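NAD-dependent aldehyde dehydrogenase (Sinorhizobium meliloti, PDB 3U4J) probably oxidises aldehydes using NAD or NADP as the electron acceptor, and carries a bound calcium ion in the crystal. Local coordinates at residues E103-I108 with G122-C127; V264-L269 with Y488-G493; D286-G291 with S433-N438. One frame throughout, in Å; residues are numbered along the deposited sequence.

In the fold
All three contacts are largely buried, but they hold different parts of the subunit and do not touch one another. Interaction 1 joins helices 102-113 and 117-138 by apolar packing of I124 on L105 and on the A106 backbone and methyl, with no hydrogen bond across it, and no other chain of the tetramer reaches it. Interaction 2 ties strand 266-270 to the start of strand 489-497, two members of one mixed sheet that are not neighbours in it, by an arginine and a backbone carbonyl. Interaction 3 belongs to the other sheet, where an indole on strand 431-435 packs against helix 285-297. Interactions 2 and 3 both also touch the second subunit.

Interaction 1 of 3, residues E103-I108 with G122-C127; sequences EELALI and GEIGFC
I124, which meets L105 and A106 of segment 103-108, rides on a helical turn whose shortest backbone bond runs from C127 N to E123 O at 2.8 Å; between the two segments there is no hydrogen bond. The isoleucine does the reaching, and its branches divide the work. Its CG1 lies over the backbone of A106, 3.7 Å from A106 CA, and also meets the A106 methyl. CD1 turns back from there (chi2 -53°) to rest against L105, 3.9 Å from L105 CB. The other branch, anti to its own backbone N, puts I124 CG2 3.9 Å from L105 CD1, and the leucine is thus met by two methyls at once. The L105 and I124 side chains cross at about a right angle. Consistent with the small side chain of A106, A106 CA and I124 CA are 6.2 Å apart. Helices 102-113 and 117-138 are consecutive, joined by a short connection, and pack together among other helices: I98 of helix 84-100 touches both L105 and I124, F175 of helix 174-187 covers I124, and R206 of helix 202-214 lies on L105. Charge stays beside the seam, where E103 forms a salt bridge with R121 of the partner helix and E104 one with R206. The segments themselves therefore meet through dispersion and exclusion of water.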
ATOM      1  N   GLU A 103     -28.286 -24.699  -4.963  1.00 11.12           N
ATOM      2  CA  GLU A 103     -29.444 -24.987  -5.828  1.00 12.17           C
ATOM      3  C   GLU A 103     -30.732 -24.326  -5.313  1.00 11.54           C
ATOM      4  O   GLU A 103     -31.516 -23.780  -6.104  1.00 10.15           O
ATOM      5  CB  GLU A 103     -29.644 -26.513  -6.027  1.00 12.40           C
ATOM      6  CG  GLU A 103     -28.591 -27.147  -6.956  1.00 15.16           C
ATOM      7  CD  GLU A 103     -28.522 -26.452  -8.321  1.00 19.46           C
ATOM      8  OE1 GLU A 103     -29.567 -26.316  -9.008  1.00 18.44           O
ATOM      9  OE2 GLU A 103     -27.408 -26.033  -8.705  1.00 22.94           O
ATOM     10  N   GLU A 104     -30.924 -24.380  -3.992  1.00 12.11           N
ATOM     11  CA  GLU A 104     -32.020 -23.670  -3.317  1.00 12.90           C
ATOM     12  C   GLU A 104     -31.974 -22.173  -3.652  1.00 12.10           C
ATOM     13  O   GLU A 104     -32.992 -21.574  -4.013  1.00 12.18           O
ATOM     14  CB  GLU A 104     -31.950 -23.833  -1.787  1.00 13.39           C
ATOM     15  CG  GLU A 104     -33.106 -23.126  -1.020  1.00 15.60           C
ATOM     16  CD  GLU A 104     -32.833 -22.891   0.496  1.00 20.50           C
ATOM     17  OE1 GLU A 104     -31.911 -23.505   1.076  1.00 21.64           O
ATOM     18  OE2 GLU A 104     -33.568 -22.080   1.113  1.00 22.87           O
ATOM     19  N   LEU A 105     -30.805 -21.561  -3.499  1.00 10.38           N
ATOM     20  CA  LEU A 105     -30.722 -20.110  -3.670  1.00  9.93           C
ATOM     21  C   LEU A 105     -30.912 -19.703  -5.132  1.00  9.43           C
ATOM     22  O   LEU A 105     -31.512 -18.665  -5.429  1.00  9.10           O
ATOM     23  CB  LEU A 105     -29.412 -19.555  -3.110  1.00  9.03           C
ATOM     24  CG  LEU A 105     -29.203 -19.755  -1.604  1.00 10.21           C
ATOM     25  CD1 LEU A 105     -27.732 -19.522  -1.275  1.00 10.02           C
ATOM     26  CD2 LEU A 105     -30.102 -18.795  -0.819  1.00 10.87           C
ATOM     27  N   ALA A 106     -30.419 -20.537  -6.039  1.00  9.82           N
ATOM     28  CA  ALA A 106     -30.443 -20.212  -7.466  1.00  9.61           C
ATOM     29  C   ALA A 106     -31.895 -20.208  -7.904  1.00  9.80           C
ATOM     30  O   ALA A 106     -32.328 -19.336  -8.694  1.00  9.17           O
ATOM     31  CB  ALA A 106     -29.634 -21.255  -8.282  1.00  9.08           C
ATOM     32  N   LEU A 107     -32.641 -21.197  -7.394  1.00  9.57           N
ATOM     33  CA  LEU A 107     -34.070 -21.310  -7.711  1.00 10.14           C
ATOM     34  C   LEU A 107     -34.888 -20.099  -7.213  1.00 10.58           C
ATOM     35  O   LEU A 107     -35.727 -19.557  -7.948  1.00 11.04           O
ATOM     36  CB  LEU A 107     -34.651 -22.642  -7.207  1.00  9.50           C
ATOM     37  CG  LEU A 107     -36.163 -22.848  -7.487  1.00 10.94           C
ATOM     38  CD1 LEU A 107     -36.500 -22.830  -9.018  1.00  9.43           C
ATOM     39  CD2 LEU A 107     -36.665 -24.127  -6.833  1.00  9.88           C
ATOM     40  N   ILE A 108     -34.644 -19.673  -5.976  1.00 11.21           N
ATOM     41  CA  ILE A 108     -35.293 -18.466  -5.444  1.00 11.90           C
ATOM     42  C   ILE A 108     -35.046 -17.273  -6.402  1.00 12.37           C
ATOM     43  O   ILE A 108     -35.995 -16.624  -6.840  1.00 11.86           O
ATOM     44  CB  ILE A 108     -34.823 -18.148  -4.005  1.00 11.64           C
ATOM     45  CG1 ILE A 108     -35.192 -19.284  -3.057  1.00 11.87           C
ATOM     46  CG2 ILE A 108     -35.462 -16.811  -3.457  1.00 12.00           C
ATOM     47  CD1 ILE A 108     -34.681 -19.013  -1.619  1.00 12.19           C
ATOM     48  N   GLY A 122     -24.826 -19.793 -11.552  1.00 10.48           N
ATOM     49  CA  GLY A 122     -23.474 -19.188 -11.655  1.00 11.51           C
ATOM     50  C   GLY A 122     -23.305 -17.975 -10.742  1.00 11.17           C
ATOM     51  O   GLY A 122     -22.239 -17.783 -10.131  1.00 10.51           O
ATOM     52  N   GLU A 123     -24.339 -17.146 -10.649  1.00 10.08           N
ATOM     53  CA  GLU A 123     -24.300 -16.021  -9.701  1.00 10.93           C
ATOM     54  C   GLU A 123     -24.157 -16.401  -8.221  1.00 10.26           C
ATOM     55  O   GLU A 123     -23.424 -15.740  -7.480  1.00 11.06           O
ATOM     56  CB  GLU A 123     -25.504 -15.113  -9.890  1.00 10.99           C
ATOM     57  CG  GLU A 123     -25.402 -14.298 -11.139  1.00 12.85           C
ATOM     58  CD  GLU A 123     -26.618 -13.401 -11.359  1.00 17.60           C
ATOM     59  OE1 GLU A 123     -27.406 -13.153 -10.395  1.00 19.61           O
ATOM     60  OE2 GLU A 123     -26.783 -12.943 -12.514  1.00 19.31           O
ATOM     61  N   ILE A 124     -24.884 -17.426  -7.789  1.00  9.45           N
ATOM     62  CA  ILE A 124     -24.786 -17.882  -6.399  1.00  9.18           C
ATOM     63  C   ILE A 124     -23.354 -18.331  -6.121  1.00  9.65           C
ATOM     64  O   ILE A 124     -22.792 -17.992  -5.096  1.00  8.82           O
ATOM     65  CB  ILE A 124     -25.763 -19.061  -6.090  1.00  8.82           C
ATOM     66  CG1 ILE A 124     -27.208 -18.689  -6.455  1.00  9.25           C
ATOM     67  CG2 ILE A 124     -25.670 -19.502  -4.608  1.00  8.39           C
ATOM     68  CD1 ILE A 124     -27.750 -17.349  -5.818  1.00  6.83           C
ATOM     69  N   GLY A 125     -22.769 -19.100  -7.047  1.00  9.72           N
ATOM     70  CA  GLY A 125     -21.355 -19.502  -6.941  1.00 10.12           C
ATOM     71  C   GLY A 125     -20.407 -18.321  -6.862  1.00 10.39           C
ATOM     72  O   GLY A 125     -19.463 -18.301  -6.061  1.00  9.26           O
ATOM     73  N   PHE A 126     -20.636 -17.330  -7.709  1.00 10.25           N
ATOM     74  CA  PHE A 126     -19.876 -16.090  -7.639  1.00 11.26           C
ATOM     75  C   PHE A 126     -20.029 -15.370  -6.282  1.00 10.45           C
ATOM     76  O   PHE A 126     -19.065 -14.860  -5.719  1.00  8.75           O
ATOM     77  CB  PHE A 126     -20.277 -15.169  -8.784  1.00 12.36           C
ATOM     78  CG  PHE A 126     -19.346 -14.008  -8.967  1.00 18.00           C
ATOM     79  CD1 PHE A 126     -18.121 -14.175  -9.611  1.00 22.72           C
ATOM     80  CD2 PHE A 126     -19.691 -12.743  -8.505  1.00 21.44           C
ATOM     81  CE1 PHE A 126     -17.250 -13.080  -9.794  1.00 25.16           C
ATOM     82  CE2 PHE A 126     -18.839 -11.663  -8.666  1.00 24.30           C
ATOM     83  CZ  PHE A 126     -17.613 -11.824  -9.308  1.00 24.05           C
ATOM     84  N   CYS A 127     -21.241 -15.354  -5.748  1.00  9.82           N
ATOM     85  CA  CYS A 127     -21.466 -14.741  -4.435  1.00  9.23           C
ATOM     86  C   CYS A 127     -20.710 -15.468  -3.342  1.00  9.29           C
ATOM     87  O   CYS A 127     -20.192 -14.825  -2.423  1.00  8.27           O
ATOM     88  CB  CYS A 127     -22.948 -14.735  -4.088  1.00  9.48           C
ATOM     89  SG  CYS A 127     -23.831 -13.540  -5.085  1.00 12.55           S
TER

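Interaction 2 of 3, residues V264-L269 with Y488-G493; sequences VKRVGL and YSQFKG
The flat guanidinium of R266 meets S489 at its edge: S489 O lies in the guanidinium plane and is gripped end-on by both terminal nitrogens. Q490 NE2 is also at the edge, but the amide plane of Q490 is turned 68° from the guanidinium, and its CD approaches R266 NH2 obliquely at 3.4 Å. NE2 and NH2 are both donors, so they are neighbours without a bond.

The two bonds to the carbonyl are alike. R266 NH1 reaches S489 O at 3.0 Å and R266 NH2 reaches the same S489 O at 3.1 Å, each moderately bent (148° and 144° at the hydrogen). Both donors come from one face of the carbonyl plane, well tilted from it. With CG anti to the backbone N, the arginine runs out from its strand, and a bend at chi3 swings the guanidinium round to the carbonyl. NH1 has a further acceptor in E487 O, at the end of helix 483-487, while S489 OG turns elsewhere, to F485 O and R159.

Strands 243-247 and 153-168 lie between 266-270 and 489-497 in the mixed sheet, and the R266 side chain joins the two outer strands directly. The second subunit closes in here: its L476 packs on R266, its Y471 on Q490, and G493 continues the sheet into it. A positive group shared between a strand carbonyl and a helix-end carbonyl is likely to be favoured by the helix dipole, and the two-nitrogen grip on S489 O, with the further bond from NH1 to E487 O, probably restricts how the guanidinium turns.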
ATOM      1  N   VAL A 264     -25.211  14.952   7.418  1.00 17.13           N
ATOM      2  CA  VAL A 264     -23.783  14.596   7.204  1.00 17.24           C
ATOM      3  C   VAL A 264     -23.589  13.064   7.205  1.00 17.07           C
ATOM      4  O   VAL A 264     -22.595  12.536   7.692  1.00 17.30           O
ATOM      5  CB  VAL A 264     -22.809  15.267   8.243  1.00 17.08           C
ATOM      6  CG1 VAL A 264     -21.390  15.355   7.674  1.00 18.32           C
ATOM      7  CG2 VAL A 264     -23.267  16.653   8.625  1.00 17.67           C
ATOM      8  N   LYS A 265     -24.559  12.346   6.658  1.00 17.29           N
ATOM      9  CA  LYS A 265     -24.528  10.889   6.712  1.00 17.22           C
ATOM     10  C   LYS A 265     -23.691  10.439   5.526  1.00 17.05           C
ATOM     11  O   LYS A 265     -23.920  10.945   4.439  1.00 17.99           O
ATOM     12  CB  LYS A 265     -25.969  10.374   6.605  1.00 16.30           C
ATOM     13  CG  LYS A 265     -26.268   9.167   7.480  1.00 17.85           C
ATOM     14  CD  LYS A 265     -27.709   8.674   7.320  1.00 16.16           C
ATOM     15  CE  LYS A 265     -28.569   9.123   8.480  1.00 17.26           C
ATOM     16  NZ  LYS A 265     -27.780   9.246   9.721  1.00 19.05           N
ATOM     17  N   ARG A 266     -22.710   9.543   5.711  1.00 17.20           N
ATOM     18  CA  ARG A 266     -21.918   9.077   4.558  1.00 16.96           C
ATOM     19  C   ARG A 266     -22.824   8.327   3.565  1.00 16.38           C
ATOM     20  O   ARG A 266     -23.777   7.675   3.958  1.00 15.23           O
ATOM     21  CB  ARG A 266     -20.716   8.195   4.954  1.00 17.57           C
ATOM     22  CG  ARG A 266     -19.737   7.986   3.752  1.00 22.00           C
ATOM     23  CD  ARG A 266     -18.606   6.970   3.987  1.00 26.92           C
ATOM     24  NE  ARG A 266     -17.681   7.391   5.030  1.00 26.42           N
ATOM     25  CZ  ARG A 266     -16.648   6.667   5.462  1.00 25.63           C
ATOM     26  NH1 ARG A 266     -16.399   5.459   4.943  1.00 23.69           N
ATOM     27  NH2 ARG A 266     -15.860   7.157   6.418  1.00 22.57           N
ATOM     28  N   VAL A 267     -22.526   8.436   2.272  1.00 15.95           N
ATOM     29  CA  VAL A 267     -23.320   7.757   1.254  1.00 15.50           C
ATOM     30  C   VAL A 267     -22.390   7.072   0.243  1.00 14.45           C
ATOM     31  O   VAL A 267     -21.446   7.682  -0.219  1.00 15.29           O
ATOM     32  CB  VAL A 267     -24.226   8.770   0.544  1.00 16.60           C
ATOM     33  CG1 VAL A 267     -25.047   8.105  -0.494  1.00 17.42           C
ATOM     34  CG2 VAL A 267     -25.170   9.468   1.565  1.00 15.79           C
ATOM     35  N   GLY A 268     -22.635   5.808  -0.061  1.00 12.71           N
ATOM     36  CA  GLY A 268     -22.054   5.167  -1.249  1.00 12.10           C
ATOM     37  C   GLY A 268     -23.201   4.954  -2.243  1.00 11.32           C
ATOM     38  O   GLY A 268     -24.249   4.474  -1.857  1.00 11.85           O
ATOM     39  N   LEU A 269     -23.010   5.339  -3.501  1.00 10.43           N
ATOM     40  CA  LEU A 269     -24.037   5.183  -4.530  1.00 10.00           C
ATOM     41  C   LEU A 269     -23.499   4.408  -5.730  1.00 10.18           C
ATOM     42  O   LEU A 269     -22.369   4.646  -6.200  1.00  9.28           O
ATOM     43  CB  LEU A 269     -24.550   6.558  -4.995  1.00  9.99           C
ATOM     44  CG  LEU A 269     -25.188   7.501  -3.949  1.00 10.22           C
ATOM     45  CD1 LEU A 269     -25.386   8.928  -4.491  1.00  9.85           C
ATOM     46  CD2 LEU A 269     -26.530   6.964  -3.493  1.00 10.80           C
ATOM     47  N   TYR A 488     -16.246   1.431   4.031  1.00 11.40           N
ATOM     48  CA  TYR A 488     -16.916   1.136   5.318  1.00 11.42           C
ATOM     49  C   TYR A 488     -16.010   1.279   6.523  1.00 11.36           C
ATOM     50  O   TYR A 488     -16.317   0.764   7.587  1.00 11.73           O
ATOM     51  CB  TYR A 488     -17.582  -0.258   5.292  1.00 10.89           C
ATOM     52  CG  TYR A 488     -18.462  -0.417   4.063  1.00 11.04           C
ATOM     53  CD1 TYR A 488     -19.688   0.257   3.965  1.00 10.96           C
ATOM     54  CD2 TYR A 488     -18.044  -1.183   2.969  1.00  9.22           C
ATOM     55  CE1 TYR A 488     -20.481   0.152   2.820  1.00 10.76           C
ATOM     56  CE2 TYR A 488     -18.837  -1.304   1.845  1.00  8.68           C
ATOM     57  CZ  TYR A 488     -20.051  -0.631   1.770  1.00 12.16           C
ATOM     58  OH  TYR A 488     -20.838  -0.733   0.639  1.00 13.77           O
ATOM     59  N   SER A 489     -14.908   1.998   6.344  1.00 10.72           N
ATOM     60  CA  SER A 489     -13.956   2.285   7.414  1.00 11.45           C
ATOM     61  C   SER A 489     -13.888   3.780   7.672  1.00 12.04           C
ATOM     62  O   SER A 489     -14.193   4.579   6.780  1.00 12.45           O
ATOM     63  CB  SER A 489     -12.541   1.761   7.053  1.00 10.09           C
ATOM     64  OG  SER A 489     -12.503   0.341   7.117  1.00 10.38           O
ATOM     65  N   GLN A 490     -13.531   4.150   8.904  1.00 12.25           N
ATOM     66  CA  GLN A 490     -13.078   5.500   9.221  1.00 12.57           C
ATOM     67  C   GLN A 490     -11.591   5.390   9.523  1.00 12.40           C
ATOM     68  O   GLN A 490     -11.119   4.370  10.043  1.00 13.16           O
ATOM     69  CB  GLN A 490     -13.789   6.041  10.479  1.00 12.53           C
ATOM     70  CG  GLN A 490     -15.259   6.388  10.306  1.00 13.57           C
ATOM     71  CD  GLN A 490     -15.518   7.781   9.716  1.00 18.18           C
ATOM     72  OE1 GLN A 490     -16.675   8.233   9.665  1.00 20.99           O
ATOM     73  NE2 GLN A 490     -14.465   8.455   9.251  1.00 14.33           N
ATOM     74  N   PHE A 491     -10.846   6.431   9.209  1.00 12.48           N
ATOM     75  CA  PHE A 491      -9.434   6.487   9.561  1.00 11.71           C
ATOM     76  C   PHE A 491      -9.178   7.548  10.631  1.00 11.70           C
ATOM     77  O   PHE A 491      -9.598   8.698  10.490  1.00 12.45           O
ATOM     78  CB  PHE A 491      -8.577   6.712   8.310  1.00 11.63           C
ATOM     79  CG  PHE A 491      -8.714   5.582   7.306  1.00 12.68           C
ATOM     80  CD1 PHE A 491      -7.998   4.403   7.482  1.00 12.95           C
ATOM     81  CD2 PHE A 491      -9.605   5.685   6.248  1.00 13.91           C
ATOM     82  CE1 PHE A 491      -8.128   3.333   6.577  1.00 13.40           C
ATOM     83  CE2 PHE A 491      -9.762   4.625   5.327  1.00 15.82           C
ATOM     84  CZ  PHE A 491      -9.025   3.440   5.509  1.00 14.99           C
ATOM     85  N   LYS A 492      -8.485   7.134  11.685  1.00 11.14           N
ATOM     86  CA  LYS A 492      -8.191   7.987  12.821  1.00 11.97           C
ATOM     87  C   LYS A 492      -6.704   8.290  12.829  1.00 11.74           C
ATOM     88  O   LYS A 492      -5.876   7.384  12.990  1.00 11.18           O
ATOM     89  CB  LYS A 492      -8.636   7.292  14.120  1.00 12.25           C
ATOM     90  CG  LYS A 492      -8.175   7.975  15.402  1.00 13.09           C
ATOM     91  CD  LYS A 492      -8.563   7.145  16.630  1.00 12.97           C
ATOM     92  CE  LYS A 492     -10.039   7.204  16.899  1.00 12.57           C
ATOM     93  NZ  LYS A 492     -10.424   6.133  17.856  1.00 14.51           N
ATOM     94  N   GLY A 493      -6.368   9.569  12.623  1.00 11.83           N
ATOM     95  CA  GLY A 493      -4.995  10.017  12.696  1.00 12.42           C
ATOM     96  C   GLY A 493      -4.599  10.378  14.116  1.00 13.97           C
ATOM     97  O   GLY A 493      -5.218  11.265  14.711  1.00 15.70           O
TER

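Interaction 3 of 3, residues D286-G291 with S433-N438; sequences DAAADG and SVWSTN
Helix 285-297 is the crossover of a beta-alpha-beta unit, linking the parallel strands 275-279 and 307-313, and W435 of strand 431-435, which lies beside 275-279 in the same sheet, packs its indole against this helix. Helix and strand run nearly antiparallel (156°), with 10.1 Å between the axes of the short segments. The CB of W435 points toward the helix, and with CG anti to the carbonyl carbon the ring lies against A288.

A288 CA sits over one face of the six-membered ring of W435, 3.8 Å from its centroid and 20° off the normal, in a CH-pi contact. The A288 methyl touches the same ring, with A288 CB 4.0 Å from W435 CE3.

The polar corner of the indole is satisfied from the sheet, where NE1 bonds to Q277 OE1; the same glutamine gives its NE2 to G291 O, so it bridges ring and helix. With an alanine in place of W435, the indole's contacts with A287, A288 and G291 would be lost, which would probably leave a gap beside the helix and Q277 OE1 without its indole donor. P501 of the second subunit also packs on W435, and D290 on this helix accepts from the backbone N atoms of W504 and F505 of that subunit.

The benzo end also meets A287, just before A288, and G291, one turn after A287. W435 CZ3 is 3.5 Å from A287 O. The approach to the glycine depends on its having no side chain, since a CB there would run into the ring: W435 CZ2 is 3.7 Å from G291 CA.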
ATOM      1  N   ASP A 286     -15.439 -12.136 -34.436  1.00 15.03           N
ATOM      2  CA  ASP A 286     -16.322 -13.151 -33.839  1.00 15.78           C
ATOM      3  C   ASP A 286     -16.447 -12.937 -32.337  1.00 14.29           C
ATOM      4  O   ASP A 286     -17.540 -13.061 -31.777  1.00 13.94           O
ATOM      5  CB  ASP A 286     -15.850 -14.587 -34.150  1.00 16.53           C
ATOM      6  CG  ASP A 286     -15.975 -14.940 -35.652  1.00 20.91           C
ATOM      7  OD1 ASP A 286     -15.129 -15.709 -36.176  1.00 24.47           O
ATOM      8  OD2 ASP A 286     -16.907 -14.416 -36.301  1.00 22.75           O
ATOM      9  N   ALA A 287     -15.324 -12.624 -31.691  1.00 12.80           N
ATOM     10  CA  ALA A 287     -15.324 -12.367 -30.252  1.00 11.96           C
ATOM     11  C   ALA A 287     -16.105 -11.095 -29.900  1.00 11.31           C
ATOM     12  O   ALA A 287     -16.897 -11.082 -28.950  1.00 10.00           O
ATOM     13  CB  ALA A 287     -13.901 -12.292 -29.734  1.00 11.78           C
ATOM     14  N   ALA A 288     -15.866 -10.027 -30.660  1.00 11.42           N
ATOM     15  CA  ALA A 288     -16.542  -8.755 -30.468  1.00 10.98           C
ATOM     16  C   ALA A 288     -18.052  -8.919 -30.646  1.00 11.64           C
ATOM     17  O   ALA A 288     -18.832  -8.410 -29.845  1.00 11.51           O
ATOM     18  CB  ALA A 288     -15.980  -7.679 -31.403  1.00 10.51           C
ATOM     19  N   ALA A 289     -18.465  -9.645 -31.685  1.00 11.65           N
ATOM     20  CA  ALA A 289     -19.896  -9.871 -31.952  1.00 11.26           C
ATOM     21  C   ALA A 289     -20.604 -10.583 -30.773  1.00 11.29           C
ATOM     22  O   ALA A 289     -21.682 -10.183 -30.363  1.00 11.21           O
ATOM     23  CB  ALA A 289     -20.069 -10.676 -33.248  1.00 10.61           C
ATOM     24  N   ASP A 290     -19.960 -11.617 -30.234  1.00 11.42           N
ATOM     25  CA  ASP A 290     -20.469 -12.372 -29.094  1.00 11.59           C
ATOM     26  C   ASP A 290     -20.532 -11.478 -27.850  1.00 11.11           C
ATOM     27  O   ASP A 290     -21.514 -11.493 -27.104  1.00 10.30           O
ATOM     28  CB  ASP A 290     -19.562 -13.599 -28.883  1.00 11.87           C
ATOM     29  CG  ASP A 290     -19.943 -14.412 -27.669  1.00 13.45           C
ATOM     30  OD1 ASP A 290     -19.336 -14.199 -26.590  1.00 16.18           O
ATOM     31  OD2 ASP A 290     -20.859 -15.266 -27.787  1.00 12.39           O
ATOM     32  N   GLY A 291     -19.485 -10.685 -27.643  1.00 10.49           N
ATOM     33  CA  GLY A 291     -19.423  -9.763 -26.517  1.00 10.08           C
ATOM     34  C   GLY A 291     -20.459  -8.649 -26.597  1.00 10.29           C
ATOM     35  O   GLY A 291     -20.952  -8.176 -25.566  1.00  9.62           O
ATOM     36  N   SER A 433     -16.480  -0.788 -22.685  1.00  7.89           N
ATOM     37  CA  SER A 433     -15.572  -1.774 -23.230  1.00  8.60           C
ATOM     38  C   SER A 433     -14.954  -1.253 -24.515  1.00  9.31           C
ATOM     39  O   SER A 433     -15.637  -0.603 -25.298  1.00  9.16           O
ATOM     40  CB  SER A 433     -16.320  -3.043 -23.618  1.00  8.87           C
ATOM     41  OG  SER A 433     -16.747  -3.752 -22.482  1.00  9.70           O
ATOM     42  N   VAL A 434     -13.687  -1.600 -24.739  1.00  8.99           N
ATOM     43  CA  VAL A 434     -12.985  -1.343 -26.003  1.00  9.40           C
ATOM     44  C   VAL A 434     -12.545  -2.686 -26.587  1.00  9.17           C
ATOM     45  O   VAL A 434     -11.928  -3.516 -25.882  1.00  8.69           O
ATOM     46  CB  VAL A 434     -11.776  -0.389 -25.824  1.00  9.52           C
ATOM     47  CG1 VAL A 434     -11.000  -0.244 -27.140  1.00  9.14           C
ATOM     48  CG2 VAL A 434     -12.258   0.970 -25.359  1.00  9.46           C
ATOM     49  N   TRP A 435     -12.919  -2.922 -27.848  1.00  9.20           N
ATOM     50  CA  TRP A 435     -12.469  -4.101 -28.596  1.00  9.31           C
ATOM     51  C   TRP A 435     -11.489  -3.703 -29.706  1.00  9.63           C
ATOM     52  O   TRP A 435     -11.856  -2.969 -30.622  1.00  9.09           O
ATOM     53  CB  TRP A 435     -13.667  -4.856 -29.183  1.00 10.36           C
ATOM     54  CG  TRP A 435     -14.659  -5.391 -28.133  1.00  9.33           C
ATOM     55  CD1 TRP A 435     -15.604  -4.680 -27.475  1.00 10.86           C
ATOM     56  CD2 TRP A 435     -14.759  -6.745 -27.650  1.00 10.64           C
ATOM     57  NE1 TRP A 435     -16.312  -5.508 -26.608  1.00 10.00           N
ATOM     58  CE2 TRP A 435     -15.813  -6.779 -26.706  1.00 11.23           C
ATOM     59  CE3 TRP A 435     -14.077  -7.936 -27.946  1.00 10.97           C
ATOM     60  CZ2 TRP A 435     -16.189  -7.954 -26.032  1.00  9.01           C
ATOM     61  CZ3 TRP A 435     -14.461  -9.103 -27.295  1.00 11.02           C
ATOM     62  CH2 TRP A 435     -15.503  -9.098 -26.337  1.00 11.36           C
ATOM     63  N   SER A 436     -10.238  -4.166 -29.602  1.00  9.84           N
ATOM     64  CA  SER A 436      -9.171  -3.815 -30.551  1.00  9.80           C
ATOM     65  C   SER A 436      -7.991  -4.743 -30.304  1.00 10.64           C
ATOM     66  O   SER A 436      -7.791  -5.198 -29.172  1.00 11.12           O
ATOM     67  CB  SER A 436      -8.747  -2.353 -30.397  1.00  9.89           C
ATOM     68  OG  SER A 436      -7.616  -2.069 -31.215  1.00 12.06           O
ATOM     69  N   THR A 437      -7.213  -5.048 -31.348  1.00 10.57           N
ATOM     70  CA  THR A 437      -6.005  -5.875 -31.175  1.00 10.89           C
ATOM     71  C   THR A 437      -4.771  -4.967 -31.121  1.00 11.04           C
ATOM     72  O   THR A 437      -3.636  -5.448 -31.041  1.00 10.96           O
ATOM     73  CB  THR A 437      -5.819  -6.833 -32.378  1.00 12.08           C
ATOM     74  OG1 THR A 437      -6.083  -6.092 -33.589  1.00 11.30           O
ATOM     75  CG2 THR A 437      -6.753  -8.030 -32.266  1.00 10.52           C
ATOM     76  N   ASN A 438      -4.992  -3.651 -31.157  1.00 10.84           N
ATOM     77  CA  ASN A 438      -3.909  -2.674 -31.245  1.00 11.51           C
ATOM     78  C   ASN A 438      -3.543  -2.146 -29.859  1.00 11.83           C
ATOM     79  O   ASN A 438      -4.405  -1.588 -29.178  1.00 11.46           O
ATOM     80  CB  ASN A 438      -4.362  -1.496 -32.132  1.00 11.63           C
ATOM     81  CG  ASN A 438      -3.236  -0.501 -32.457  1.00 14.30           C
ATOM     82  OD1 ASN A 438      -2.797  -0.400 -33.621  1.00 16.51           O
ATOM     83  ND2 ASN A 438      -2.793   0.258 -31.462  1.00 10.15           N
TER